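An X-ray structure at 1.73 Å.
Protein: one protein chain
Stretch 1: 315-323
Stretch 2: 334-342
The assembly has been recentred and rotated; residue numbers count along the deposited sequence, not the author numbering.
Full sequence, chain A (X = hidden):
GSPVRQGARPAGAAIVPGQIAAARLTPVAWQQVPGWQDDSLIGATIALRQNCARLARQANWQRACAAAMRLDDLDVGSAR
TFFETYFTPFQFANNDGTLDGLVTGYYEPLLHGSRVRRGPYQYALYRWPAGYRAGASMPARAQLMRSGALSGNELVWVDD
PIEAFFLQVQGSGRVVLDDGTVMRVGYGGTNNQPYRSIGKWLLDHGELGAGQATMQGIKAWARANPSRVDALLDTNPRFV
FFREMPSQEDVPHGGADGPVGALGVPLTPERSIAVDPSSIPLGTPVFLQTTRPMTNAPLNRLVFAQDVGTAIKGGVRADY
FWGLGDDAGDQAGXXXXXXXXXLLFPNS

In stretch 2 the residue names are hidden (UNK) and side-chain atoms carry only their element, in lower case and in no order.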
ATOM      1  N   GLY A 315     -16.152   8.126  -5.183  1.00 27.01           N
ATOM      2  CA  GLY A 315     -17.023   6.972  -5.310  1.00 24.49           C
ATOM      3  C   GLY A 315     -16.218   5.761  -5.736  1.00 21.59           C
ATOM      4  O   GLY A 315     -15.731   4.937  -4.940  1.00 20.79           O
ATOM      5  N   VAL A 316     -16.073   5.643  -7.050  1.00 19.26           N
ATOM      6  CA  VAL A 316     -15.277   4.543  -7.598  1.00 19.63           C
ATOM      7  C   VAL A 316     -13.852   4.995  -7.443  1.00 20.14           C
ATOM      8  O   VAL A 316     -13.288   5.672  -8.318  1.00 19.30           O
ATOM      9  CB  VAL A 316     -15.624   4.258  -9.070  1.00 19.72           C
ATOM     10  CG1 VAL A 316     -14.764   3.047  -9.631  1.00 19.09           C
ATOM     11  CG2 VAL A 316     -17.157   3.943  -9.209  1.00 20.32           C
ATOM     12  N   ARG A 317     -13.254   4.642  -6.318  1.00 18.83           N
ATOM     13  CA  ARG A 317     -11.916   5.127  -5.973  1.00 19.35           C
ATOM     14  C   ARG A 317     -11.296   4.092  -5.043  1.00 19.12           C
ATOM     15  O   ARG A 317     -11.918   3.743  -4.018  1.00 18.93           O
ATOM     16  CB  ARG A 317     -12.040   6.469  -5.250  1.00 19.14           C
ATOM     17  CG  ARG A 317     -10.684   7.071  -4.915  1.00 20.51           C
ATOM     18  CD  ARG A 317      -9.950   7.548  -6.229  1.00 22.79           C
ATOM     19  NE  ARG A 317      -8.679   8.219  -5.800  1.00 23.54           N
ATOM     20  CZ  ARG A 317      -7.503   7.615  -5.600  1.00 26.62           C
ATOM     21  NH1 ARG A 317      -7.353   6.342  -5.843  1.00 22.73           N
ATOM     22  NH2 ARG A 317      -6.450   8.292  -5.125  1.00 25.96           N
ATOM     23  N   ALA A 318     -10.058   3.670  -5.317  1.00 18.81           N
ATOM     24  CA  ALA A 318      -9.441   2.715  -4.406  1.00 20.67           C
ATOM     25  C   ALA A 318      -7.932   2.946  -4.343  1.00 19.50           C
ATOM     26  O   ALA A 318      -7.298   3.327  -5.355  1.00 20.46           O
ATOM     27  CB  ALA A 318      -9.767   1.288  -4.849  1.00 24.82           C
ATOM     28  N   ASP A 319      -7.350   2.632  -3.168  1.00 20.50           N
ATOM     29  CA  ASP A 319      -5.895   2.450  -3.042  1.00 22.42           C
ATOM     30  C   ASP A 319      -5.611   0.944  -2.920  1.00 20.22           C
ATOM     31  O   ASP A 319      -6.060   0.302  -1.964  1.00 20.85           O
ATOM     32  CB  ASP A 319      -5.367   3.188  -1.800  1.00 20.72           C
ATOM     33  CG  ASP A 319      -4.097   3.989  -2.058  1.00 23.03           C
ATOM     34  OD1 ASP A 319      -3.568   4.091  -3.177  1.00 26.67           O
ATOM     35  OD2 ASP A 319      -3.551   4.553  -1.074  1.00 25.88           O
ATOM     36  N   TYR A 320      -4.902   0.376  -3.890  1.00 20.47           N
ATOM     37  CA  TYR A 320      -4.652  -1.072  -3.927  1.00 20.65           C
ATOM     38  C   TYR A 320      -3.425  -1.413  -3.070  1.00 22.52           C
ATOM     39  O   TYR A 320      -2.333  -0.871  -3.321  1.00 23.24           O
ATOM     40  CB  TYR A 320      -4.412  -1.439  -5.397  1.00 20.52           C
ATOM     41  CG  TYR A 320      -4.287  -2.881  -5.760  1.00 20.71           C
ATOM     42  CD1 TYR A 320      -5.422  -3.681  -5.858  1.00 23.44           C
ATOM     43  CD2 TYR A 320      -3.084  -3.439  -6.023  1.00 21.21           C
ATOM     44  CE1 TYR A 320      -5.308  -5.021  -6.218  1.00 24.89           C
ATOM     45  CE2 TYR A 320      -2.944  -4.761  -6.438  1.00 23.94           C
ATOM     46  CZ  TYR A 320      -4.067  -5.550  -6.517  1.00 24.97           C
ATOM     47  OH  TYR A 320      -3.931  -6.867  -6.887  1.00 24.66           O
ATOM     48  N   PHE A 321      -3.588  -2.299  -2.082  1.00 18.95           N
ATOM     49  CA  PHE A 321      -2.456  -2.641  -1.215  1.00 18.55           C
ATOM     50  C   PHE A 321      -1.589  -3.673  -1.907  1.00 20.50           C
ATOM     51  O   PHE A 321      -1.988  -4.833  -2.041  1.00 20.22           O
ATOM     52  CB  PHE A 321      -2.936  -3.141   0.151  1.00 17.94           C
ATOM     53  CG  PHE A 321      -1.822  -3.514   1.060  1.00 20.64           C
ATOM     54  CD1 PHE A 321      -0.908  -2.560   1.470  1.00 21.00           C
ATOM     55  CD2 PHE A 321      -1.684  -4.815   1.512  1.00 21.76           C
ATOM     56  CE1 PHE A 321       0.135  -2.913   2.336  1.00 22.16           C
ATOM     57  CE2 PHE A 321      -0.677  -5.183   2.362  1.00 21.67           C
ATOM     58  CZ  PHE A 321       0.236  -4.209   2.823  1.00 22.92           C
ATOM     59  N   TRP A 322      -0.392  -3.250  -2.351  1.00 20.06           N
ATOM     60  CA  TRP A 322       0.527  -4.150  -3.046  1.00 24.73           C
ATOM     61  C   TRP A 322       1.301  -5.078  -2.127  1.00 24.61           C
ATOM     62  O   TRP A 322       1.773  -6.117  -2.610  1.00 27.29           O
ATOM     63  CB  TRP A 322       1.503  -3.322  -3.918  1.00 21.63           C
ATOM     64  CG  TRP A 322       0.913  -2.937  -5.198  1.00 20.73           C
ATOM     65  CD1 TRP A 322       0.335  -1.731  -5.514  1.00 20.62           C
ATOM     66  CD2 TRP A 322       0.763  -3.768  -6.352  1.00 22.55           C
ATOM     67  NE1 TRP A 322      -0.106  -1.749  -6.788  1.00 21.92           N
ATOM     68  CE2 TRP A 322       0.125  -2.986  -7.336  1.00 22.98           C
ATOM     69  CE3 TRP A 322       1.109  -5.089  -6.650  1.00 25.88           C
ATOM     70  CZ2 TRP A 322      -0.161  -3.472  -8.616  1.00 25.26           C
ATOM     71  CZ3 TRP A 322       0.807  -5.576  -7.918  1.00 26.60           C
ATOM     72  CH2 TRP A 322       0.195  -4.758  -8.889  1.00 27.09           C
ATOM     73  N   GLY A 323       1.375  -4.817  -0.798  1.00 23.23           N
ATOM     74  CA  GLY A 323       2.131  -5.737   0.010  1.00 22.87           C
ATOM     75  C   GLY A 323       3.317  -5.053   0.694  1.00 26.33           C
ATOM     76  O   GLY A 323       3.330  -3.819   0.838  1.00 25.51           O
ATOM     77  N   UNK A 334       3.900   3.623  -9.086  1.00 25.42           N
ATOM     78  CA  UNK A 334       3.535   3.890 -10.456  1.00 25.30           C
ATOM     79  C   UNK A 334       2.044   3.702 -10.698  1.00 26.33           C
ATOM     80  O   UNK A 334       1.600   3.880 -11.824  1.00 30.81           O
ATOM     81  c   UNK A 334       4.319   2.966 -11.385  1.00 37.73           C
ATOM     82  n   UNK A 334       7.608   6.800  -8.919  1.00 85.63           N
ATOM     83  c   UNK A 334       5.849   3.067 -11.248  1.00 52.51           C
ATOM     84  c   UNK A 334       6.976   6.371 -10.015  1.00 83.65           C
ATOM     85  n   UNK A 334       7.022   5.076 -10.357  1.00 77.71           N
ATOM     86  n   UNK A 334       6.291   7.243 -10.752  1.00 85.99           N
ATOM     87  c   UNK A 334       6.362   4.482 -11.533  1.00 65.92           C
ATOM     88  N   UNK A 335       1.258   3.313  -9.688  1.00 24.30           N
ATOM     89  CA  UNK A 335      -0.121   2.906  -9.977  1.00 22.17           C
ATOM     90  C   UNK A 335      -1.021   4.142 -10.016  1.00 23.83           C
ATOM     91  O   UNK A 335      -1.195   4.847  -9.008  1.00 23.78           O
ATOM     92  s   UNK A 335      -2.454   0.073  -8.354  1.00 37.17           S
ATOM     93  c   UNK A 335      -1.743   0.826  -9.695  1.00 24.95           C
ATOM     94  c   UNK A 335      -0.650   1.869  -8.958  1.00 23.43           C
ATOM     95  c   UNK A 335      -3.592  -0.850  -9.497  1.00 28.43           C
ATOM     96  N   UNK A 336      -1.660   4.361 -11.173  1.00 23.38           N
ATOM     97  CA  UNK A 336      -2.586   5.481 -11.327  1.00 22.02           C
ATOM     98  C   UNK A 336      -3.431   5.134 -12.539  1.00 18.88           C
ATOM     99  O   UNK A 336      -3.159   5.578 -13.669  1.00 22.17           O
ATOM    100  c   UNK A 336      -2.750   8.031 -11.372  1.00 29.66           C
ATOM    101  c   UNK A 336      -1.831   6.809 -11.509  1.00 26.87           C
ATOM    102  c   UNK A 336      -3.122  10.462 -11.790  1.00 46.67           C
ATOM    103  n   UNK A 336      -2.741  11.818 -11.334  1.00 52.48           N
ATOM    104  c   UNK A 336      -2.023   9.409 -11.493  1.00 37.76           C
ATOM    105  N   UNK A 337      -4.371   4.204 -12.329  1.00 19.90           N
ATOM    106  CA  UNK A 337      -4.999   3.437 -13.401  1.00 18.96           C
ATOM    107  C   UNK A 337      -6.502   3.641 -13.392  1.00 19.79           C
ATOM    108  O   UNK A 337      -7.131   3.668 -12.324  1.00 21.61           O
ATOM    109  c   UNK A 337      -2.240   1.975 -13.808  1.00 25.14           C
ATOM    110  o   UNK A 337      -1.303   2.764 -13.478  1.00 22.09           O
ATOM    111  c   UNK A 337      -4.725   1.893 -13.265  1.00 19.74           C
ATOM    112  c   UNK A 337      -3.318   1.519 -12.809  1.00 22.35           C
ATOM    113  n   UNK A 337      -2.385   1.522 -15.067  1.00 24.67           N
ATOM    114  N   UNK A 338      -7.080   3.681 -14.607  1.00 21.50           N
ATOM    115  CA  UNK A 338      -8.544   3.633 -14.665  1.00 19.47           C
ATOM    116  C   UNK A 338      -9.029   2.286 -14.146  1.00 23.49           C
ATOM    117  O   UNK A 338      -8.360   1.250 -14.319  1.00 23.80           O
ATOM    118  o   UNK A 338     -11.155   4.721 -15.394  1.00 21.75           O
ATOM    119  n   UNK A 338     -11.183   3.136 -17.085  1.00 22.15           N
ATOM    120  c   UNK A 338     -10.550   3.931 -16.158  1.00 22.25           C
ATOM    121  c   UNK A 338      -9.046   3.778 -16.087  1.00 21.19           C
ATOM    122  N   UNK A 339     -10.217   2.324 -13.514  1.00 22.33           N
ATOM    123  CA  UNK A 339     -10.801   1.125 -12.918  1.00 20.99           C
ATOM    124  C   UNK A 339     -12.318   1.094 -12.907  1.00 21.17           C
ATOM    125  O   UNK A 339     -12.996   2.114 -13.065  1.00 21.50           O
ATOM    126  N   UNK A 340     -12.832  -0.121 -12.717  1.00 16.14           N
ATOM    127  CA  UNK A 340     -14.272  -0.411 -12.556  1.00 17.84           C
ATOM    128  C   UNK A 340     -14.492  -1.288 -11.314  1.00 17.87           C
ATOM    129  O   UNK A 340     -13.662  -2.155 -10.967  1.00 18.30           O
ATOM    130  n   UNK A 340     -17.200   0.337 -17.459  1.00 24.51           N
ATOM    131  n   UNK A 340     -15.767   1.681 -16.162  1.00 22.40           N
ATOM    132  c   UNK A 340     -16.437   1.439 -17.312  1.00 25.83           C
ATOM    133  c   UNK A 340     -15.814   0.846 -14.935  1.00 21.31           C
ATOM    134  n   UNK A 340     -16.250   2.300 -18.350  1.00 22.44           N
ATOM    135  c   UNK A 340     -14.823  -1.155 -13.769  1.00 19.61           C
ATOM    136  c   UNK A 340     -14.821  -0.318 -15.033  1.00 20.51           C
ATOM    137  N   UNK A 341     -15.635  -1.110 -10.668  1.00 16.68           N
ATOM    138  CA  UNK A 341     -15.929  -1.835  -9.420  1.00 16.19           C
ATOM    139  C   UNK A 341     -17.310  -2.458  -9.444  1.00 20.59           C
ATOM    140  O   UNK A 341     -18.255  -1.872  -9.987  1.00 21.58           O
ATOM    141  c   UNK A 341     -15.892  -0.901  -8.176  1.00 17.78           C
ATOM    142  s   UNK A 341     -14.709   0.626  -6.412  1.00 22.21           S
ATOM    143  c   UNK A 341     -14.507  -0.525  -7.863  1.00 17.31           C
ATOM    144  c   UNK A 341     -12.975   0.892  -6.086  1.00 21.80           C
ATOM    145  N   UNK A 342     -17.413  -3.637  -8.821  1.00 18.41           N
ATOM    146  CA  UNK A 342     -18.671  -4.219  -8.366  1.00 19.33           C
ATOM    147  C   UNK A 342     -18.573  -4.467  -6.871  1.00 20.46           C
ATOM    148  O   UNK A 342     -17.599  -5.086  -6.409  1.00 22.64           O
ATOM    149  c   UNK A 342     -16.712  -4.860 -11.504  1.00 18.80           C
ATOM    150  c   UNK A 342     -16.714  -4.483 -13.957  1.00 24.44           C
ATOM    151  c   UNK A 342     -18.946  -5.570  -9.062  1.00 21.39           C
ATOM    152  n   UNK A 342     -20.087  -5.255 -12.628  1.00 21.39           N
ATOM    153  c   UNK A 342     -18.103  -5.103 -11.571  1.00 19.88           C
ATOM    154  c   UNK A 342     -18.760  -4.974 -12.816  1.00 22.75           C
ATOM    155  c   UNK A 342     -20.310  -5.488 -11.249  1.00 20.56           C
ATOM    156  c   UNK A 342     -19.122  -5.415 -10.571  1.00 20.78           C
ATOM    157  c   UNK A 342     -16.013  -4.531 -12.720  1.00 24.02           C
ATOM    158  c   UNK A 342     -18.064  -4.716 -14.026  1.00 22.76           C
TER

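Position 334 carries seven side-chain atoms: three carbons, a nitrogen, then a carbon bearing two more nitrogens. That guanidinium makes it arginine, R334. It is exposed and does not reach stretch 1, which suits a charged group that water can solvate.

At position 335 an unbranched chain runs two carbons, a sulfur and one more carbon; the sulfur lies 3.9 Å from Y320 CB and 3.4 Å from W322 NE1. This is methionine, M335. Its SD accepts a weak hydrogen bond from the indole NE1 of W322, with an N-H...S angle of 151°. A thioether suits this buried place because it is apolar enough to pack against aromatic side chains yet still offers the indole N-H an acceptor.

Position 336 has four carbons in a row ending in nitrogen: lysine. K336 is extended, with all four chi angles t, and its CA-to-CB bond points away from stretch 1; the residue is exposed, which suits a charged amine.

Position 337 shows three carbons, the third carrying one oxygen and one nitrogen, hence glutamine. Q337 folds its amide back so that OE1 accepts a hydrogen bond from N of K336 at 2.8 Å; its NE2 is satisfied elsewhere in the structure.

At 338 the same amide follows only two carbons, identifying asparagine. N338 does not reach stretch 1, and its partly exposed amide has a bonding partner for ND2 elsewhere.

Position 339 has no side-chain atoms; its carbonyl O sits 4.0 Å from V316 CG1. It is glycine, G339, and the backbone itself supplies the contact.

Position 340 again has three carbons, a nitrogen and a carbon with two nitrogens: arginine. R340 directs its CB away from stretch 1, and although the residue is buried, all three guanidinium nitrogens are hydrogen-bonded elsewhere.

Position 341 repeats the unbranched pattern of two carbons, sulfur and carbon. The carbon before the sulfur lies 4.0 Å from V316 CG1, and the terminal carbon 3.5 Å from A318 CB. It is methionine, M341, whose long, flexible apolar chain can thus touch both residues, through CG and CE respectively.

Position 342 has one carbon leading to fused five- and six-membered rings with one nitrogen, the indole of tryptophan. W342 is buried but out of reach of stretch 1.

The contact therefore rests mainly on two methionines. M341 meets V316 and A318, and M335 meets Y320 and W322, its sulfur near the plane of the indole at the ring edge. No backbone hydrogen bonds join the stretches; apolar side-chain packing, two backbone carbonyls lying against side-chain carbons and one weak N-H...S bond connect them.

Stretch 2, residues 334-342: RMKQNGRMW
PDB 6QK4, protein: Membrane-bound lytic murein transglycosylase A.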